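Local coordinates for exonuclease mut-7 homolog (Aedes aegypti, PDB 7JW2), which probably trims the 3' ends of AGO1-bound microRNAs as a magnesium-dependent 3'-5' exoribonuclease, the chain here being its exonuclease domain, at residues V83-D88 with F110-S115; K91-P96 with S120-L125. All blocks are in the same frame, centred on the assembly; numbering follows the deposited sequence.

Contact 1 (V83-D88 with F110-S115); sequences VFNRDD and FNVMYS
The carboxamide of N85 grips the backbone of the loop 110-115 at two points. Its OD1 accepts the N-H of M113 at 2.8 Å, almost straight at 175°, with the donor tilted somewhat from the carbonyl plane. Its ND2 gives an N-H to N111 O at 2.9 Å, and that oxygen lies in the amide plane. M113 crosses the same amide at about a right angle, bringing CG within 3.4 Å of N85 OD1. N85 is the first residue after helix 73-84 to leave helical backbone angles, so the asparagine holds the loop right at the helix end.

One residue earlier, F84 makes the apolar half of the contact. F110, its CG anti to the backbone N (chi1 -176°), drives its edge into one face of the F84 ring, a T-shaped pair with planes at 88° and with F110 CZ 3.5 Å from F84 CE1. V112 adds CG2 against F84 CB at 3.9 Å, and the same methyl also lies over a face of F110. Beyond the two segments, F36 meets F84 edge-to-face, while W76 and F103 meet F110. With OD1 and ND2 both bonded beside N111's inverse gamma turn, the amide's rotation is fixed.

Contact 2 (K91-P96 with S120-L125); sequences KLSFAP and SAILDL
A parallel strand pairing at one edge of the domain's mixed sheet joins K91-P96 to S120-L125, with K91 opposite I122, L92 opposite L123 and S93 opposite D124. K91 bonds to both sides of its partner: its N reaches A121 O, and its O takes the N-H of L123 at 2.8 Å, nearly along the C=O axis. Farther up, L125 N binds S93 O at 2.8 Å. L123 O receives the OG of S93 at 3.0 Å, from above the carbonyl plane, together with a weak bond from S93 N; a chi1 of 64° sets that hydroxyl between the serine's own N and carbonyl carbon.

The two strands belong to a beta-alpha-beta crossover through helix 96-106, within the RNase H-like fold of this exonuclease family. L92 and L123 lie side by side on one face, their CD2 methyls 4.0 Å apart, and Y196 of helix 179-205 packs against both. On the other face, K91 CE passes I122 CG1 at 3.8 Å and NZ bonds S120 O at 2.7 Å; V83, F84 and V89 also offer their carbonyl oxygens to it. The lysine chain bends at chi2 and chi3.

At the C-terminal ends D124, the N-cap of helix 125-132, uses OD1 twice. It accepts A95 N at 2.8 Å from above the carboxylate plane and also caps Q126 N. The ring of P96 crosses the aspartate at about a right angle, with CD 3.3 Å from D124 CG.

From the N terminus, the chain leaves helix 73-84 through 83-88, runs up strand 90-93 into helix 96-106, comes back through the loop 110-115 and enters strand 122-124. Contact 1 closes the first loop, from the helix end to that return loop; contact 2 closes the second, from strand to strand. Their segments alternate along the chain, so the two closures cross, with centres about 10 Å apart. They also touch directly: S120 OG lies 2.8 Å from M113 O, a probable hydrogen bond, and K91 NZ reaches the carbonyl oxygens of V83 and F84. Together they tie the end of helix 73-84 and the crossover's return loop to the sheet edge.

Contact 1 (V83-D88 with F110-S115)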
ATOM      1  N   VAL A  83      -4.310  -3.832  -9.538  1.00 18.09           N
ATOM      2  CA  VAL A  83      -3.561  -3.619 -10.774  1.00 19.40           C
ATOM      3  C   VAL A  83      -4.014  -4.594 -11.859  1.00 18.72           C
ATOM      4  O   VAL A  83      -4.478  -4.176 -12.924  1.00 17.85           O
ATOM      5  CB  VAL A  83      -2.041  -3.738 -10.532  1.00 19.14           C
ATOM      6  CG1 VAL A  83      -1.268  -3.648 -11.848  1.00 22.37           C
ATOM      7  CG2 VAL A  83      -1.575  -2.651  -9.557  1.00 20.28           C
ATOM      8  N   PHE A  84      -3.878  -5.901 -11.620  1.00 17.87           N
ATOM      9  CA  PHE A  84      -3.986  -6.838 -12.736  1.00 19.66           C
ATOM     10  C   PHE A  84      -5.424  -7.138 -13.131  1.00 23.60           C
ATOM     11  O   PHE A  84      -5.737  -7.187 -14.330  1.00 24.34           O
ATOM     12  CB  PHE A  84      -3.239  -8.123 -12.412  1.00 19.29           C
ATOM     13  CG  PHE A  84      -1.778  -7.999 -12.614  1.00 17.97           C
ATOM     14  CD1 PHE A  84      -0.995  -7.365 -11.663  1.00 19.92           C
ATOM     15  CD2 PHE A  84      -1.189  -8.442 -13.787  1.00 20.44           C
ATOM     16  CE1 PHE A  84       0.366  -7.216 -11.852  1.00 20.04           C
ATOM     17  CE2 PHE A  84       0.168  -8.303 -13.987  1.00 21.13           C
ATOM     18  CZ  PHE A  84       0.953  -7.685 -13.021  1.00 22.43           C
ATOM     19  N   ASN A  85      -6.309  -7.348 -12.163  1.00 18.73           N
ATOM     20  CA  ASN A  85      -7.690  -7.735 -12.458  1.00 20.60           C
ATOM     21  C   ASN A  85      -8.619  -6.542 -12.536  1.00 25.36           C
ATOM     22  O   ASN A  85      -9.743  -6.572 -12.021  1.00 32.20           O
ATOM     23  CB  ASN A  85      -8.175  -8.731 -11.411  1.00 20.09           C
ATOM     24  CG  ASN A  85      -7.419 -10.036 -11.465  1.00 21.29           C
ATOM     25  OD1 ASN A  85      -6.880 -10.413 -12.508  1.00 20.93           O
ATOM     26  ND2 ASN A  85      -7.371 -10.734 -10.340  1.00 21.54           N
ATOM     27  N   ARG A  86      -8.151  -5.464 -13.147  1.00 25.90           N
ATOM     28  CA  ARG A  86      -8.926  -4.249 -13.334  1.00 24.46           C
ATOM     29  C   ARG A  86      -9.083  -3.986 -14.821  1.00 23.31           C
ATOM     30  O   ARG A  86      -8.088  -3.923 -15.552  1.00 24.93           O
ATOM     31  CB  ARG A  86      -8.238  -3.066 -12.675  1.00 24.43           C
ATOM     32  CG  ARG A  86      -8.310  -3.070 -11.187  1.00 27.37           C
ATOM     33  CD  ARG A  86      -7.555  -1.892 -10.655  1.00 26.58           C
ATOM     34  NE  ARG A  86      -8.099  -0.627 -11.148  1.00 24.62           N
ATOM     35  CZ  ARG A  86      -7.536   0.546 -10.902  1.00 22.54           C
ATOM     36  NH1 ARG A  86      -6.414   0.598 -10.194  1.00 25.51           N
ATOM     37  NH2 ARG A  86      -8.081   1.663 -11.368  1.00 23.16           N
ATOM     38  N   ASP A  87     -10.324  -3.808 -15.268  1.00 28.07           N
ATOM     39  CA  ASP A  87     -10.558  -3.526 -16.675  1.00 27.97           C
ATOM     40  C   ASP A  87     -10.193  -2.096 -17.064  1.00 24.61           C
ATOM     41  O   ASP A  87     -10.116  -1.808 -18.264  1.00 28.08           O
ATOM     42  CB  ASP A  87     -12.025  -3.788 -17.026  1.00 34.17           C
ATOM     43  CG  ASP A  87     -12.352  -5.272 -17.127  1.00 37.54           C
ATOM     44  OD1 ASP A  87     -13.551  -5.627 -17.049  1.00 42.92           O
ATOM     45  OD2 ASP A  87     -11.418  -6.085 -17.290  1.00 39.34           O
ATOM     46  N   ASP A  88      -9.963  -1.203 -16.099  1.00 19.45           N
ATOM     47  CA  ASP A  88      -9.678   0.199 -16.386  1.00 21.46           C
ATOM     48  C   ASP A  88      -8.186   0.520 -16.369  1.00 18.54           C
ATOM     49  O   ASP A  88      -7.813   1.695 -16.433  1.00 17.94           O
ATOM     50  CB  ASP A  88     -10.450   1.127 -15.418  1.00 20.30           C
ATOM     51  CG  ASP A  88     -10.138   0.863 -13.944  1.00 21.18           C
ATOM     52  OD1 ASP A  88      -9.676  -0.248 -13.618  1.00 23.53           O
ATOM     53  OD2 ASP A  88     -10.366   1.765 -13.101  1.00 26.43           O
ATOM     54  N   PHE A 110      -1.465 -14.882  -6.131  1.00 17.12           N
ATOM     55  CA  PHE A 110      -1.376 -13.851  -7.167  1.00 17.22           C
ATOM     56  C   PHE A 110      -2.209 -14.343  -8.340  1.00 19.68           C
ATOM     57  O   PHE A 110      -1.701 -14.811  -9.364  1.00 21.12           O
ATOM     58  CB  PHE A 110       0.079 -13.594  -7.551  1.00 19.15           C
ATOM     59  CG  PHE A 110       0.262 -12.469  -8.537  1.00 17.06           C
ATOM     60  CD1 PHE A 110      -0.417 -11.273  -8.386  1.00 16.89           C
ATOM     61  CD2 PHE A 110       1.101 -12.621  -9.638  1.00 17.17           C
ATOM     62  CE1 PHE A 110      -0.261 -10.241  -9.302  1.00 17.81           C
ATOM     63  CE2 PHE A 110       1.264 -11.583 -10.551  1.00 18.70           C
ATOM     64  CZ  PHE A 110       0.580 -10.397 -10.379  1.00 19.82           C
ATOM     65  N   ASN A 111      -3.523 -14.229  -8.168  1.00 18.58           N
ATOM     66  CA  ASN A 111      -4.499 -14.914  -9.007  1.00 18.86           C
ATOM     67  C   ASN A 111      -4.957 -13.965 -10.112  1.00 19.61           C
ATOM     68  O   ASN A 111      -5.987 -13.308 -10.011  1.00 20.90           O
ATOM     69  CB  ASN A 111      -5.656 -15.393  -8.132  1.00 26.02           C
ATOM     70  CG  ASN A 111      -6.751 -16.069  -8.913  1.00 25.78           C
ATOM     71  OD1 ASN A 111      -6.494 -16.961  -9.711  1.00 31.44           O
ATOM     72  ND2 ASN A 111      -7.988 -15.657  -8.670  1.00 26.97           N
ATOM     73  N   VAL A 112      -4.166 -13.903 -11.184  1.00 19.26           N
ATOM     74  CA  VAL A 112      -4.465 -13.012 -12.308  1.00 21.65           C
ATOM     75  C   VAL A 112      -5.451 -13.687 -13.251  1.00 25.03           C
ATOM     76  O   VAL A 112      -5.248 -14.841 -13.656  1.00 24.02           O
ATOM     77  CB  VAL A 112      -3.180 -12.619 -13.055  1.00 23.13           C
ATOM     78  CG1 VAL A 112      -3.532 -11.750 -14.258  1.00 22.86           C
ATOM     79  CG2 VAL A 112      -2.211 -11.891 -12.127  1.00 21.81           C
ATOM     80  N   MET A 113      -6.502 -12.955 -13.625  1.00 24.56           N
ATOM     81  CA  MET A 113      -7.524 -13.441 -14.548  1.00 26.35           C
ATOM     82  C   MET A 113      -7.158 -13.071 -15.986  1.00 25.78           C
ATOM     83  O   MET A 113      -7.115 -11.890 -16.344  1.00 27.55           O
ATOM     84  CB  MET A 113      -8.897 -12.874 -14.178  1.00 29.69           C
ATOM     85  CG  MET A 113      -9.220 -12.936 -12.675  1.00 33.02           C
ATOM     86  SD  MET A 113     -10.694 -12.009 -12.158  1.00 50.31           S
ATOM     87  CE  MET A 113     -10.861 -12.547 -10.458  1.00 38.89           C
ATOM     88  N   TYR A 114      -6.914 -14.081 -16.812  1.00 24.07           N
ATOM     89  CA  TYR A 114      -6.613 -13.863 -18.228  1.00 25.90           C
ATOM     90  C   TYR A 114      -7.224 -15.025 -19.002  1.00 33.29           C
ATOM     91  O   TYR A 114      -6.643 -16.111 -19.054  1.00 28.79           O
ATOM     92  CB  TYR A 114      -5.112 -13.759 -18.462  1.00 24.93           C
ATOM     93  CG  TYR A 114      -4.720 -13.383 -19.875  1.00 26.79           C
ATOM     94  CD1 TYR A 114      -5.033 -12.130 -20.401  1.00 22.61           C
ATOM     95  CD2 TYR A 114      -4.038 -14.282 -20.682  1.00 26.66           C
ATOM     96  CE1 TYR A 114      -4.668 -11.790 -21.704  1.00 26.12           C
ATOM     97  CE2 TYR A 114      -3.667 -13.953 -21.974  1.00 27.40           C
ATOM     98  CZ  TYR A 114      -3.985 -12.707 -22.478  1.00 26.70           C
ATOM     99  OH  TYR A 114      -3.621 -12.379 -23.767  1.00 26.92           O
ATOM    100  N   SER A 115      -8.385 -14.786 -19.609  1.00 33.14           N
ATOM    101  CA  SER A 115      -9.163 -15.861 -20.210  1.00 40.45           C
ATOM    102  C   SER A 115     -10.083 -15.291 -21.281  1.00 46.16           C
ATOM    103  O   SER A 115     -10.183 -14.075 -21.466  1.00 42.99           O
ATOM    104  CB  SER A 115      -9.969 -16.609 -19.147  1.00 42.45           C
ATOM    105  OG  SER A 115     -10.948 -15.751 -18.594  1.00 47.50           O
TER

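Contact 2 (K91-P96 with S120-L125)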
ATOM      1  N   LYS A  91      -2.643  -3.332 -19.182  1.00 13.85           N
ATOM      2  CA  LYS A  91      -1.380  -4.017 -18.909  1.00 13.03           C
ATOM      3  C   LYS A  91      -0.780  -4.478 -20.229  1.00 17.07           C
ATOM      4  O   LYS A  91      -1.474  -5.088 -21.048  1.00 20.09           O
ATOM      5  CB  LYS A  91      -1.561  -5.229 -17.981  1.00 15.92           C
ATOM      6  CG  LYS A  91      -1.574  -4.928 -16.475  1.00 13.90           C
ATOM      7  CD  LYS A  91      -2.920  -4.301 -16.041  1.00 15.28           C
ATOM      8  CE  LYS A  91      -4.106  -5.191 -16.397  1.00 15.72           C
ATOM      9  NZ  LYS A  91      -5.421  -4.671 -15.837  1.00 15.89           N
ATOM     10  N   LEU A  92       0.492  -4.166 -20.445  1.00 13.69           N
ATOM     11  CA  LEU A  92       1.215  -4.633 -21.623  1.00 14.38           C
ATOM     12  C   LEU A  92       2.088  -5.816 -21.241  1.00 16.20           C
ATOM     13  O   LEU A  92       2.673  -5.833 -20.156  1.00 15.78           O
ATOM     14  CB  LEU A  92       2.093  -3.531 -22.202  1.00 17.12           C
ATOM     15  CG  LEU A  92       1.403  -2.243 -22.614  1.00 15.43           C
ATOM     16  CD1 LEU A  92       2.433  -1.215 -23.011  1.00 18.20           C
ATOM     17  CD2 LEU A  92       0.437  -2.510 -23.746  1.00 18.48           C
ATOM     18  N   SER A  93       2.187  -6.783 -22.148  1.00 14.56           N
ATOM     19  CA  SER A  93       2.911  -8.021 -21.897  1.00 13.35           C
ATOM     20  C   SER A  93       3.343  -8.595 -23.237  1.00 14.56           C
ATOM     21  O   SER A  93       2.931  -8.122 -24.296  1.00 17.83           O
ATOM     22  CB  SER A  93       2.012  -9.003 -21.142  1.00 19.84           C
ATOM     23  OG  SER A  93       0.905  -9.342 -21.973  1.00 20.53           O
ATOM     24  N   PHE A  94       4.204  -9.609 -23.183  1.00 16.05           N
ATOM     25  CA  PHE A  94       4.544 -10.387 -24.370  1.00 17.28           C
ATOM     26  C   PHE A  94       4.297 -11.854 -24.043  1.00 19.48           C
ATOM     27  O   PHE A  94       4.894 -12.387 -23.105  1.00 20.47           O
ATOM     28  CB  PHE A  94       5.998 -10.145 -24.806  1.00 17.58           C
ATOM     29  CG  PHE A  94       6.311 -10.650 -26.199  1.00 19.72           C
ATOM     30  CD1 PHE A  94       6.618 -11.994 -26.419  1.00 22.31           C
ATOM     31  CD2 PHE A  94       6.298  -9.784 -27.287  1.00 20.22           C
ATOM     32  CE1 PHE A  94       6.905 -12.451 -27.708  1.00 22.98           C
ATOM     33  CE2 PHE A  94       6.582 -10.246 -28.575  1.00 21.65           C
ATOM     34  CZ  PHE A  94       6.881 -11.575 -28.775  1.00 22.97           C
ATOM     35  N   ALA A  95       3.393 -12.487 -24.785  1.00 21.58           N
ATOM     36  CA  ALA A  95       2.969 -13.859 -24.525  1.00 21.85           C
ATOM     37  C   ALA A  95       2.636 -14.110 -23.045  1.00 24.21           C
ATOM     38  O   ALA A  95       3.209 -14.987 -22.418  1.00 27.31           O
ATOM     39  CB  ALA A  95       4.030 -14.841 -25.006  1.00 25.40           C
ATOM     40  N   PRO A  96       1.668 -13.357 -22.493  1.00 24.32           N
ATOM     41  CA  PRO A  96       1.420 -13.399 -21.038  1.00 25.48           C
ATOM     42  C   PRO A  96       0.941 -14.743 -20.511  1.00 28.61           C
ATOM     43  O   PRO A  96       1.143 -15.021 -19.320  1.00 27.52           O
ATOM     44  CB  PRO A  96       0.340 -12.325 -20.847  1.00 23.33           C
ATOM     45  CG  PRO A  96      -0.372 -12.264 -22.166  1.00 23.74           C
ATOM     46  CD  PRO A  96       0.728 -12.465 -23.181  1.00 22.28           C
ATOM     47  N   SER A 120      -8.967  -8.918 -18.614  1.00 24.37           N
ATOM     48  CA  SER A 120      -8.593  -7.965 -17.572  1.00 22.91           C
ATOM     49  C   SER A 120      -7.768  -6.823 -18.149  1.00 21.89           C
ATOM     50  O   SER A 120      -6.908  -6.258 -17.471  1.00 19.93           O
ATOM     51  CB  SER A 120      -7.843  -8.651 -16.431  1.00 25.64           C
ATOM     52  OG  SER A 120      -8.646  -9.651 -15.826  1.00 27.08           O
ATOM     53  N   ALA A 121      -8.016  -6.493 -19.420  1.00 18.64           N
ATOM     54  CA  ALA A 121      -7.279  -5.453 -20.125  1.00 17.19           C
ATOM     55  C   ALA A 121      -5.778  -5.754 -20.192  1.00 15.66           C
ATOM     56  O   ALA A 121      -4.957  -4.833 -20.188  1.00 15.58           O
ATOM     57  CB  ALA A 121      -7.533  -4.079 -19.494  1.00 19.57           C
ATOM     58  N   ILE A 122      -5.414  -7.030 -20.247  1.00 17.44           N
ATOM     59  CA  ILE A 122      -4.030  -7.433 -20.482  1.00 16.81           C
ATOM     60  C   ILE A 122      -3.843  -7.638 -21.983  1.00 16.50           C
ATOM     61  O   ILE A 122      -4.461  -8.526 -22.580  1.00 18.64           O
ATOM     62  CB  ILE A 122      -3.669  -8.707 -19.700  1.00 17.29           C
ATOM     63  CG1 ILE A 122      -3.774  -8.479 -18.184  1.00 17.75           C
ATOM     64  CG2 ILE A 122      -2.253  -9.182 -20.051  1.00 17.91           C
ATOM     65  CD1 ILE A 122      -3.880  -9.780 -17.396  1.00 19.29           C
ATOM     66  N   LEU A 123      -2.962  -6.844 -22.582  1.00 15.02           N
ATOM     67  CA  LEU A 123      -2.686  -6.924 -24.010  1.00 15.86           C
ATOM     68  C   LEU A 123      -1.400  -7.702 -24.256  1.00 16.84           C
ATOM     69  O   LEU A 123      -0.327  -7.311 -23.781  1.00 17.51           O
ATOM     70  CB  LEU A 123      -2.566  -5.536 -24.621  1.00 15.56           C
ATOM     71  CG  LEU A 123      -2.192  -5.580 -26.109  1.00 16.94           C
ATOM     72  CD1 LEU A 123      -3.342  -6.157 -26.936  1.00 19.15           C
ATOM     73  CD2 LEU A 123      -1.809  -4.198 -26.603  1.00 18.24           C
ATOM     74  N   ASP A 124      -1.512  -8.785 -25.021  1.00 18.23           N
ATOM     75  CA  ASP A 124      -0.359  -9.510 -25.544  1.00 18.35           C
ATOM     76  C   ASP A 124       0.173  -8.766 -26.764  1.00 19.07           C
ATOM     77  O   ASP A 124      -0.516  -8.677 -27.786  1.00 19.16           O
ATOM     78  CB  ASP A 124      -0.779 -10.928 -25.908  1.00 18.89           C
ATOM     79  CG  ASP A 124       0.370 -11.774 -26.417  1.00 19.86           C
ATOM     80  OD1 ASP A 124       1.518 -11.270 -26.500  1.00 21.09           O
ATOM     81  OD2 ASP A 124       0.117 -12.958 -26.717  1.00 25.26           O
ATOM     82  N   LEU A 125       1.395  -8.233 -26.675  1.00 17.41           N
ATOM     83  CA  LEU A 125       1.920  -7.483 -27.816  1.00 16.89           C
ATOM     84  C   LEU A 125       2.208  -8.379 -29.010  1.00 21.48           C
ATOM     85  O   LEU A 125       2.254  -7.876 -30.139  1.00 20.51           O
ATOM     86  CB  LEU A 125       3.180  -6.710 -27.431  1.00 17.03           C
ATOM     87  CG  LEU A 125       2.902  -5.475 -26.560  1.00 17.63           C
ATOM     88  CD1 LEU A 125       4.200  -4.905 -26.034  1.00 19.71           C
ATOM     89  CD2 LEU A 125       2.141  -4.411 -27.340  1.00 19.32           C
TER